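Proline dehydrogenase (Bradyrhizobium japonicum USDA 110, PDB 3HAZ) probably oxidises proline to glutamate in two steps, joining an FAD-dependent proline dehydrogenase and an NAD-dependent 1-pyrroline-5-carboxylate dehydrogenase in one chain. Local coordinates at residues H40-R45 / K433-I438; V670-M675 / P971-R976; R809-V814 / V894-P899. All coordinates share one frame; numbering follows the deposited sequence.

How the contacts relate
Near the N terminus, contact 1 ties helix 33-50 to the end of helix 425-434, closing a loop of 387 residues that holds most of the proline dehydrogenase barrel. Contact 2 opens only after that, in the aldehyde dehydrogenase part, where helix 664-675 meets the loop just before strand 978-986; it encloses 295 residues. Contact 3, nested inside that loop, closes 79 residues and joins helix 804-819 to strand 891-897, in a different mixed sheet from the one that holds strand 978-986. The centres of contacts 1 and 2 are about 67 Å apart, on opposite sides of the chain's centre, and those of contacts 2 and 3 about 41 Å; none of the three touches another.

Contact 1. Residues H40-R45 / K433-I438; sequences HRTATR and KDHADI
Arg45 and Asp434 each turn CB to the other segment and carry CG anti to their own carbonyl carbon, and the two chains run on until their polar ends meet; a bend at chi3 of Arg45 (60°) sets its guanidinium side-on to the acid. The contact fastens the N-terminal helix 33-50 to the C-terminal end of helix 425-434, one of the helices of the (beta/alpha)8 TIM-barrel of the proline dehydrogenase part, where His435 is the first residue to leave helical geometry. The salt bridge is two-pronged. Arg45 NE donates to Asp434 OD2 at 2.9 Å in an almost straight bond, with the oxygen in the guanidinium plane, while Arg45 NH2 reaches Asp434 OD1 at 2.8 Å along a more bent path. The two planes are nevertheless 55° apart, and both oxygens are met from above the carboxylate plane. Asp434 OD2 also takes a hydrogen bond from Gln430, one turn earlier in its helix, and one from a water 2.6 Å away, so several donors fix the rotation of the carboxylate. An alanine in place of Arg45 would remove both prongs and would probably leave the negative charge of Asp434 without its mate and its carboxylate freer to turn. Nearby, helix 399-409 packs against both Thr42 and His435, through Ala403 and Leu406 respectively. The Thr42 side chain is about 10 Å from that of the FAD-binding Asn398. The hydroxyl of Thr42 lies at the edge of the imidazole, near its plane, but too far for a direct bond: a second water spans the gap, 2.9 Å from Thr42 OG1 and 2.7 Å from His435 NE2.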
loop_
_atom_site.group_PDB
_atom_site.type_symbol
_atom_site.label_atom_id
_atom_site.label_comp_id
_atom_site.label_asym_id
_atom_site.label_seq_id
_atom_site.Cartn_x
_atom_site.Cartn_y
_atom_site.Cartn_z
ATOM N N HIS A 40 22.394 35.428 -17.122
ATOM C CA HIS A 40 20.966 35.220 -17.303
ATOM C C HIS A 40 20.464 35.987 -18.514
ATOM O O HIS A 40 19.694 35.459 -19.314
ATOM C CB HIS A 40 20.198 35.654 -16.053
ATOM C CG HIS A 40 18.754 35.258 -16.069
ATOM N ND1 HIS A 40 18.314 34.034 -15.607
ATOM C CD2 HIS A 40 17.652 35.919 -16.495
ATOM C CE1 HIS A 40 17.002 33.962 -15.745
ATOM N NE2 HIS A 40 16.577 35.092 -16.283
ATOM N N ARG A 41 20.916 37.230 -18.644
ATOM C CA ARG A 41 20.497 38.100 -19.738
ATOM C C ARG A 41 20.994 37.611 -21.100
ATOM O O ARG A 41 20.201 37.442 -22.027
ATOM C CB ARG A 41 20.966 39.533 -19.490
ATOM C CG ARG A 41 20.696 40.465 -20.651
ATOM C CD ARG A 41 21.469 41.762 -20.517
ATOM N NE ARG A 41 21.593 42.430 -21.809
ATOM C CZ ARG A 41 20.653 43.201 -22.341
ATOM N NH1 ARG A 41 19.514 43.407 -21.688
ATOM N NH2 ARG A 41 20.852 43.765 -23.527
ATOM N N THR A 42 22.306 37.402 -21.213
ATOM C CA THR A 42 22.902 36.835 -22.420
ATOM C C THR A 42 22.204 35.547 -22.851
ATOM O O THR A 42 21.853 35.379 -24.023
ATOM C CB THR A 42 24.408 36.531 -22.227
ATOM O OG1 THR A 42 25.130 37.757 -22.071
ATOM C CG2 THR A 42 24.968 35.781 -23.432
ATOM N N ALA A 43 22.007 34.639 -21.901
ATOM C CA ALA A 43 21.400 33.344 -22.191
ATOM C C ALA A 43 19.931 33.454 -22.624
ATOM O O ALA A 43 19.498 32.753 -23.543
ATOM C CB ALA A 43 21.549 32.400 -20.997
ATOM N N THR A 44 19.165 34.320 -21.961
ATOM C CA THR A 44 17.782 34.562 -22.370
ATOM C C THR A 44 17.736 35.085 -23.811
ATOM O O THR A 44 16.910 34.658 -24.614
ATOM C CB THR A 44 17.065 35.562 -21.434
ATOM O OG1 THR A 44 17.062 35.051 -20.094
ATOM C CG2 THR A 44 15.628 35.791 -21.888
ATOM N N ARG A 45 18.636 36.005 -24.138
ATOM C CA ARG A 45 18.687 36.553 -25.486
ATOM C C ARG A 45 19.045 35.486 -26.524
ATOM O O ARG A 45 18.515 35.491 -27.635
ATOM C CB ARG A 45 19.661 37.731 -25.555
ATOM C CG ARG A 45 19.173 38.966 -24.790
ATOM C CD ARG A 45 20.198 40.088 -24.809
ATOM N NE ARG A 45 20.523 40.537 -26.162
ATOM C CZ ARG A 45 19.917 41.546 -26.784
ATOM N NH1 ARG A 45 18.940 42.209 -26.175
ATOM N NH2 ARG A 45 20.281 41.891 -28.014
ATOM N N LYS A 433 25.792 39.077 -32.849
ATOM C CA LYS A 433 25.098 40.360 -32.831
ATOM C C LYS A 433 25.368 41.120 -31.542
ATOM O O LYS A 433 25.512 42.341 -31.553
ATOM C CB LYS A 433 23.586 40.173 -32.987
ATOM C CG LYS A 433 23.132 39.702 -34.356
ATOM C CD LYS A 433 21.621 39.827 -34.492
ATOM C CE LYS A 433 21.114 39.094 -35.718
ATOM N NZ LYS A 433 21.844 39.511 -36.947
ATOM N N ASP A 434 25.422 40.399 -30.427
ATOM C CA ASP A 434 25.553 41.036 -29.120
ATOM C C ASP A 434 27.012 41.209 -28.703
ATOM O O ASP A 434 27.314 41.946 -27.769
ATOM C CB ASP A 434 24.785 40.244 -28.058
ATOM C CG ASP A 434 23.285 40.223 -28.315
ATOM O OD1 ASP A 434 22.799 41.102 -29.054
ATOM O OD2 ASP A 434 22.594 39.331 -27.780
ATOM N N HIS A 435 27.916 40.531 -29.399
ATOM C CA HIS A 435 29.335 40.604 -29.066
ATOM C C HIS A 435 30.188 40.524 -30.325
ATOM O O HIS A 435 30.529 39.434 -30.795
ATOM C CB HIS A 435 29.704 39.489 -28.083
ATOM C CG HIS A 435 28.817 39.432 -26.875
ATOM N ND1 HIS A 435 29.045 40.192 -25.748
ATOM C CD2 HIS A 435 27.703 38.705 -26.620
ATOM C CE1 HIS A 435 28.109 39.935 -24.849
ATOM N NE2 HIS A 435 27.280 39.039 -25.355
ATOM N N ALA A 436 30.532 41.691 -30.863
ATOM C CA ALA A 436 31.227 41.791 -32.143
ATOM C C ALA A 436 32.593 41.111 -32.152
ATOM O O ALA A 436 33.066 40.688 -33.204
ATOM C CB ALA A 436 31.365 43.262 -32.567
ATOM N N ASP A 437 33.229 41.017 -30.989
ATOM C CA ASP A 437 34.574 40.447 -30.912
ATOM C C ASP A 437 34.568 38.921 -30.823
ATOM O O ASP A 437 35.621 38.284 -30.852
ATOM C CB ASP A 437 35.341 41.036 -29.728
ATOM C CG ASP A 437 35.678 42.502 -29.924
ATOM O OD1 ASP A 437 35.617 42.978 -31.080
ATOM O OD2 ASP A 437 36.001 43.177 -28.923
ATOM N N ILE A 438 33.381 38.338 -30.716
ATOM C CA ILE A 438 33.270 36.897 -30.516
ATOM C C ILE A 438 33.540 36.105 -31.794
ATOM O O ILE A 438 33.085 36.467 -32.876
ATOM C CB ILE A 438 31.905 36.517 -29.915
ATOM C CG1 ILE A 438 31.935 36.718 -28.401
ATOM C CG2 ILE A 438 31.556 35.078 -30.236
ATOM C CD1 ILE A 438 33.093 36.011 -27.720
HETATM O O HOH W 1 23.385 37.535 -26.131
HETATM O O HOH W 2 24.735 39.297 -24.487
#

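Contact 2. Residues V670-M675 / P971-R976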
loop_
_atom_site.group_PDB
_atom_site.type_symbol
_atom_site.label_atom_id
_atom_site.label_comp_id
_atom_site.label_asym_id
_atom_site.label_seq_id
_atom_site.Cartn_x
_atom_site.Cartn_y
_atom_site.Cartn_z
ATOM N N VAL A 670 28.631 -28.724 -12.002
ATOM C CA VAL A 670 28.882 -29.325 -10.696
ATOM C C VAL A 670 28.097 -28.645 -9.572
ATOM O O VAL A 670 27.421 -29.317 -8.790
ATOM C CB VAL A 670 30.384 -29.353 -10.370
ATOM C CG1 VAL A 670 30.605 -29.721 -8.904
ATOM C CG2 VAL A 670 31.096 -30.350 -11.284
ATOM N N THR A 671 28.167 -27.315 -9.513
ATOM C CA THR A 671 27.478 -26.555 -8.475
ATOM C C THR A 671 25.958 -26.620 -8.623
ATOM O O THR A 671 25.237 -26.554 -7.636
ATOM C CB THR A 671 27.926 -25.075 -8.432
ATOM O OG1 THR A 671 27.664 -24.450 -9.697
ATOM C CG2 THR A 671 29.413 -24.966 -8.099
ATOM N N ALA A 672 25.469 -26.754 -9.850
ATOM C CA ALA A 672 24.034 -26.924 -10.054
ATOM C C ALA A 672 23.558 -28.214 -9.391
ATOM O O ALA A 672 22.601 -28.201 -8.620
ATOM C CB ALA A 672 23.701 -26.941 -11.526
ATOM N N ALA A 673 24.228 -29.320 -9.710
ATOM C CA ALA A 673 23.901 -30.632 -9.148
ATOM C C ALA A 673 23.998 -30.611 -7.626
ATOM O O ALA A 673 23.088 -31.063 -6.926
ATOM C CB ALA A 673 24.833 -31.700 -9.729
ATOM N N LEU A 674 25.107 -30.079 -7.121
ATOM C CA LEU A 674 25.305 -29.905 -5.686
ATOM C C LEU A 674 24.210 -29.057 -5.048
ATOM O O LEU A 674 23.674 -29.410 -3.986
ATOM C CB LEU A 674 26.670 -29.270 -5.412
ATOM C CG LEU A 674 27.907 -30.141 -5.608
ATOM C CD1 LEU A 674 29.166 -29.281 -5.539
ATOM C CD2 LEU A 674 27.955 -31.287 -4.583
ATOM N N MET A 675 23.870 -27.938 -5.684
ATOM C CA MET A 675 22.864 -27.040 -5.116
ATOM C C MET A 675 21.513 -27.739 -4.976
ATOM O O MET A 675 20.773 -27.497 -4.019
ATOM C CB MET A 675 22.721 -25.750 -5.936
ATOM C CG MET A 675 21.758 -24.742 -5.313
ATOM S SD MET A 675 22.354 -24.072 -3.737
ATOM C CE MET A 675 20.851 -24.173 -2.764
ATOM N N PRO A 971 16.461 -19.912 -15.327
ATOM C CA PRO A 971 15.590 -20.240 -14.193
ATOM C C PRO A 971 14.983 -21.642 -14.231
ATOM O O PRO A 971 14.317 -22.017 -13.271
ATOM C CB PRO A 971 14.479 -19.187 -14.287
ATOM C CG PRO A 971 14.429 -18.813 -15.732
ATOM C CD PRO A 971 15.833 -18.973 -16.270
ATOM N N HIS A 972 15.211 -22.403 -15.297
ATOM C CA HIS A 972 14.624 -23.741 -15.392
ATOM C C HIS A 972 15.647 -24.854 -15.205
ATOM O O HIS A 972 15.329 -26.028 -15.372
ATOM C CB HIS A 972 13.907 -23.925 -16.732
ATOM C CG HIS A 972 12.826 -22.922 -16.971
ATOM N ND1 HIS A 972 11.577 -23.027 -16.399
ATOM C CD2 HIS A 972 12.810 -21.788 -17.709
ATOM C CE1 HIS A 972 10.837 -22.000 -16.775
ATOM N NE2 HIS A 972 11.561 -21.232 -17.570
ATOM N N TYR A 973 16.871 -24.481 -14.845
ATOM C CA TYR A 973 17.984 -25.430 -14.795
ATOM C C TYR A 973 17.986 -26.340 -13.565
ATOM O O TYR A 973 18.071 -27.566 -13.689
ATOM C CB TYR A 973 19.302 -24.662 -14.858
ATOM C CG TYR A 973 20.518 -25.476 -15.245
ATOM C CD1 TYR A 973 20.617 -26.066 -16.503
ATOM C CD2 TYR A 973 21.589 -25.614 -14.367
ATOM C CE1 TYR A 973 21.744 -26.790 -16.868
ATOM C CE2 TYR A 973 22.717 -26.333 -14.722
ATOM C CZ TYR A 973 22.788 -26.918 -15.971
ATOM O OH TYR A 973 23.911 -27.627 -16.316
ATOM N N LEU A 974 17.908 -25.739 -12.381
ATOM C CA LEU A 974 18.089 -26.479 -11.135
ATOM C C LEU A 974 17.043 -27.570 -10.917
ATOM O O LEU A 974 17.363 -28.653 -10.426
ATOM C CB LEU A 974 18.124 -25.526 -9.935
ATOM C CG LEU A 974 19.354 -24.609 -9.868
ATOM C CD1 LEU A 974 19.407 -23.838 -8.557
ATOM C CD2 LEU A 974 20.635 -25.404 -10.069
ATOM N N ALA A 975 15.799 -27.276 -11.278
ATOM C CA ALA A 975 14.692 -28.202 -11.068
ATOM C C ALA A 975 14.967 -29.562 -11.696
ATOM O O ALA A 975 14.567 -30.590 -11.157
ATOM C CB ALA A 975 13.392 -27.617 -11.619
ATOM N N ARG A 976 15.636 -29.560 -12.845
ATOM C CA ARG A 976 15.959 -30.806 -13.539
ATOM C C ARG A 976 16.868 -31.729 -12.718
ATOM O O ARG A 976 16.867 -32.946 -12.921
ATOM C CB ARG A 976 16.601 -30.510 -14.892
ATOM C CG ARG A 976 16.589 -31.684 -15.844
ATOM C CD ARG A 976 15.197 -31.908 -16.409
ATOM N NE ARG A 976 15.210 -32.988 -17.387
ATOM C CZ ARG A 976 14.848 -34.239 -17.119
ATOM N NH1 ARG A 976 14.429 -34.566 -15.905
ATOM N NH2 ARG A 976 14.897 -35.160 -18.067
#
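Ala672 of helix 664-675 and Leu974 bring the two backbones closest, their CA atoms 6.1 Å apart, and residues 973-976 coil like a helix but lack its regular hydrogen-bond pattern. The small methyl of Ala672 is consistent with so close an approach. That methyl points at the other segment and meets two groups. Tyr973 presents a ring edge to it, CE2 lying 3.4 Å from Ala672 CB, with the methyl near the plane of the ring and not over a face. Leu974 brings one branch, CD2, to 3.7 Å from the same CB, and this methyl rests also against the CA and carbonyl oxygen of Ala672. The other branch, CD1, reaches Met675 one turn further along, 4.1 Å from its CG. With CG anti to the backbone N (chi1 -176°) and bends at chi2 and chi3, Met675 offers this methylene to the leucine while its sulfur and CE lead off elsewhere, the side chain packing on Ala575 and Leu578 of helix 571-587. The contact belongs to the aldehyde dehydrogenase fold: helix 664-675 links strands 641-656 and 679-683 of a sheet in a parallel beta-alpha-beta crossover, and the loop of 971-976 leads into strand 978-986, antiparallel to strand 641-656. Tyr973 stands about 6 Å, side chain to side chain, from Glu760, a predicted active-site residue. Its ring meets that of Tyr621 from helix 604-629, their planes at about 15°, and makes an edge-to-face pair with Phe977, which also touches Ala672.

Contact 3. Residues R809-V814 / V894-P899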
loop_
_atom_site.group_PDB
_atom_site.type_symbol
_atom_site.label_atom_id
_atom_site.label_comp_id
_atom_site.label_asym_id
_atom_site.label_seq_id
_atom_site.Cartn_x
_atom_site.Cartn_y
_atom_site.Cartn_z
ATOM N N ARG A 809 31.372 -6.026 -50.116
ATOM C CA ARG A 809 31.916 -5.124 -49.104
ATOM C C ARG A 809 32.002 -5.820 -47.748
ATOM O O ARG A 809 33.034 -5.781 -47.080
ATOM C CB ARG A 809 31.062 -3.855 -49.010
ATOM C CG ARG A 809 31.380 -2.963 -47.812
ATOM C CD ARG A 809 32.833 -2.524 -47.830
ATOM N NE ARG A 809 33.245 -2.052 -49.154
ATOM C CZ ARG A 809 32.894 -0.885 -49.686
ATOM N NH1 ARG A 809 33.327 -0.553 -50.899
ATOM N NH2 ARG A 809 32.109 -0.049 -49.016
ATOM N N MET A 810 30.927 -6.477 -47.340
ATOM C CA MET A 810 30.941 -7.167 -46.049
ATOM C C MET A 810 32.008 -8.265 -45.972
ATOM O O MET A 810 32.738 -8.366 -44.984
ATOM C CB MET A 810 29.552 -7.699 -45.707
ATOM C CG MET A 810 28.589 -6.580 -45.271
ATOM S SD MET A 810 27.018 -7.210 -44.672
ATOM C CE MET A 810 26.102 -5.689 -44.374
ATOM N N ILE A 811 32.122 -9.058 -47.032
ATOM C CA ILE A 811 33.100 -10.139 -47.067
ATOM C C ILE A 811 34.523 -9.584 -47.033
ATOM O O ILE A 811 35.377 -10.067 -46.287
ATOM C CB ILE A 811 32.902 -11.026 -48.316
ATOM C CG1 ILE A 811 31.644 -11.889 -48.154
ATOM C CG2 ILE A 811 34.132 -11.892 -48.563
ATOM C CD1 ILE A 811 31.211 -12.596 -49.432
ATOM N N GLU A 812 34.767 -8.565 -47.847
ATOM C CA GLU A 812 36.056 -7.888 -47.893
ATOM C C GLU A 812 36.432 -7.266 -46.535
ATOM O O GLU A 812 37.604 -7.253 -46.143
ATOM C CB GLU A 812 36.029 -6.818 -48.996
ATOM C CG GLU A 812 37.000 -5.670 -48.805
ATOM C CD GLU A 812 36.733 -4.510 -49.765
ATOM O OE1 GLU A 812 35.744 -3.759 -49.567
ATOM O OE2 GLU A 812 37.521 -4.352 -50.720
ATOM N N MET A 813 35.445 -6.746 -45.815
ATOM C CA MET A 813 35.731 -6.107 -44.528
ATOM C C MET A 813 36.035 -7.152 -43.438
ATOM O O MET A 813 36.942 -6.976 -42.620
ATOM C CB MET A 813 34.591 -5.172 -44.108
ATOM C CG MET A 813 35.046 -4.049 -43.190
ATOM S SD MET A 813 33.710 -3.042 -42.522
ATOM C CE MET A 813 33.063 -2.261 -43.992
ATOM N N VAL A 814 35.288 -8.248 -43.439
ATOM C CA VAL A 814 35.574 -9.352 -42.518
ATOM C C VAL A 814 36.983 -9.914 -42.765
ATOM O O VAL A 814 37.752 -10.131 -41.825
ATOM C CB VAL A 814 34.511 -10.461 -42.618
ATOM C CG1 VAL A 814 34.957 -11.719 -41.862
ATOM C CG2 VAL A 814 33.157 -9.947 -42.088
ATOM N N VAL A 894 30.675 -18.604 -45.770
ATOM C CA VAL A 894 29.759 -17.547 -46.192
ATOM C C VAL A 894 28.917 -17.939 -47.404
ATOM O O VAL A 894 29.418 -18.515 -48.367
ATOM C CB VAL A 894 30.514 -16.244 -46.529
ATOM C CG1 VAL A 894 29.528 -15.144 -46.917
ATOM C CG2 VAL A 894 31.382 -15.809 -45.356
ATOM N N VAL A 895 27.634 -17.616 -47.344
ATOM C CA VAL A 895 26.738 -17.787 -48.478
ATOM C C VAL A 895 26.047 -16.445 -48.759
ATOM O O VAL A 895 25.490 -15.829 -47.851
ATOM C CB VAL A 895 25.664 -18.854 -48.178
ATOM C CG1 VAL A 895 24.607 -18.876 -49.275
ATOM C CG2 VAL A 895 26.302 -20.222 -48.005
ATOM N N ARG A 896 26.086 -15.976 -50.002
ATOM C CA ARG A 896 25.343 -14.762 -50.338
ATOM C C ARG A 896 23.969 -15.146 -50.883
ATOM O O ARG A 896 23.808 -16.218 -51.456
ATOM C CB ARG A 896 26.129 -13.856 -51.305
ATOM C CG ARG A 896 26.349 -14.411 -52.708
ATOM C CD ARG A 896 27.204 -13.458 -53.531
ATOM N NE ARG A 896 28.619 -13.575 -53.194
ATOM C CZ ARG A 896 29.505 -12.594 -53.312
ATOM N NH1 ARG A 896 30.774 -12.807 -52.986
ATOM N NH2 ARG A 896 29.128 -11.398 -53.754
ATOM N N TYR A 897 22.971 -14.291 -50.678
ATOM C CA TYR A 897 21.610 -14.635 -51.083
ATOM C C TYR A 897 20.827 -13.430 -51.608
ATOM O O TYR A 897 21.129 -12.278 -51.279
ATOM C CB TYR A 897 20.843 -15.303 -49.921
ATOM C CG TYR A 897 20.457 -14.351 -48.805
ATOM C CD1 TYR A 897 19.161 -13.842 -48.713
ATOM C CD2 TYR A 897 21.389 -13.950 -47.855
ATOM C CE1 TYR A 897 18.805 -12.962 -47.701
ATOM C CE2 TYR A 897 21.044 -13.071 -46.840
ATOM C CZ TYR A 897 19.750 -12.580 -46.767
ATOM O OH TYR A 897 19.405 -11.704 -45.763
ATOM N N ARG A 898 19.814 -13.715 -52.423
ATOM C CA ARG A 898 18.893 -12.701 -52.921
ATOM C C ARG A 898 17.789 -12.471 -51.893
ATOM O O ARG A 898 17.281 -13.423 -51.304
ATOM C CB ARG A 898 18.292 -13.142 -54.258
ATOM N N PRO A 899 17.415 -11.200 -51.675
ATOM C CA PRO A 899 16.440 -10.809 -50.649
ATOM C C PRO A 899 15.126 -11.570 -50.768
ATOM O O PRO A 899 14.477 -11.839 -49.759
ATOM C CB PRO A 899 16.206 -9.324 -50.943
ATOM C CG PRO A 899 17.463 -8.881 -51.608
ATOM C CD PRO A 899 17.900 -10.043 -52.443
#
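A small, mainly apolar helix-on-sheet contact, buried except that Arg896 is partly exposed, joins helix 804-819 to strand 891-897 in the aldehyde dehydrogenase part, away from the annotated sites. Ile811 carries the helix side. Its CG1 lies anti to the carbonyl carbon (chi1 -73°), and an extended chi2 carries CD1 out to the strand. There CD1 touches one branch of Val894, CG1, at 4.0 Å, and CG1 of the isoleucine lies almost as near the same methyl. Val894 and Arg896, two residues apart on the strand, both direct their CB toward the helix, whereas Val895 between them points away. Arg896 crosses Ile811 at about a right angle, and its NH1 comes within 3.6 Å of Ile811 CD1, an oblique van der Waals approach to the guanidinium. The charge of Arg896 is met elsewhere: NE forms a salt bridge with Glu876 at the end of the neighbouring strand 873-876, and NH2 forms one with Asp808, just ahead of Arg809 on the same helix as Ile811. The arginine thereby bridges helix and sheet beside the apolar pair. Glu876 also packs on Ile811, and Ile874 and Val802 touch Val894 from the strands flanking 891-897. Helix 804-819 follows directly on strand 797-803 and packs against the mixed sheet, the layering of helix on beta sheet characteristic of the alpha/beta aldehyde dehydrogenase fold.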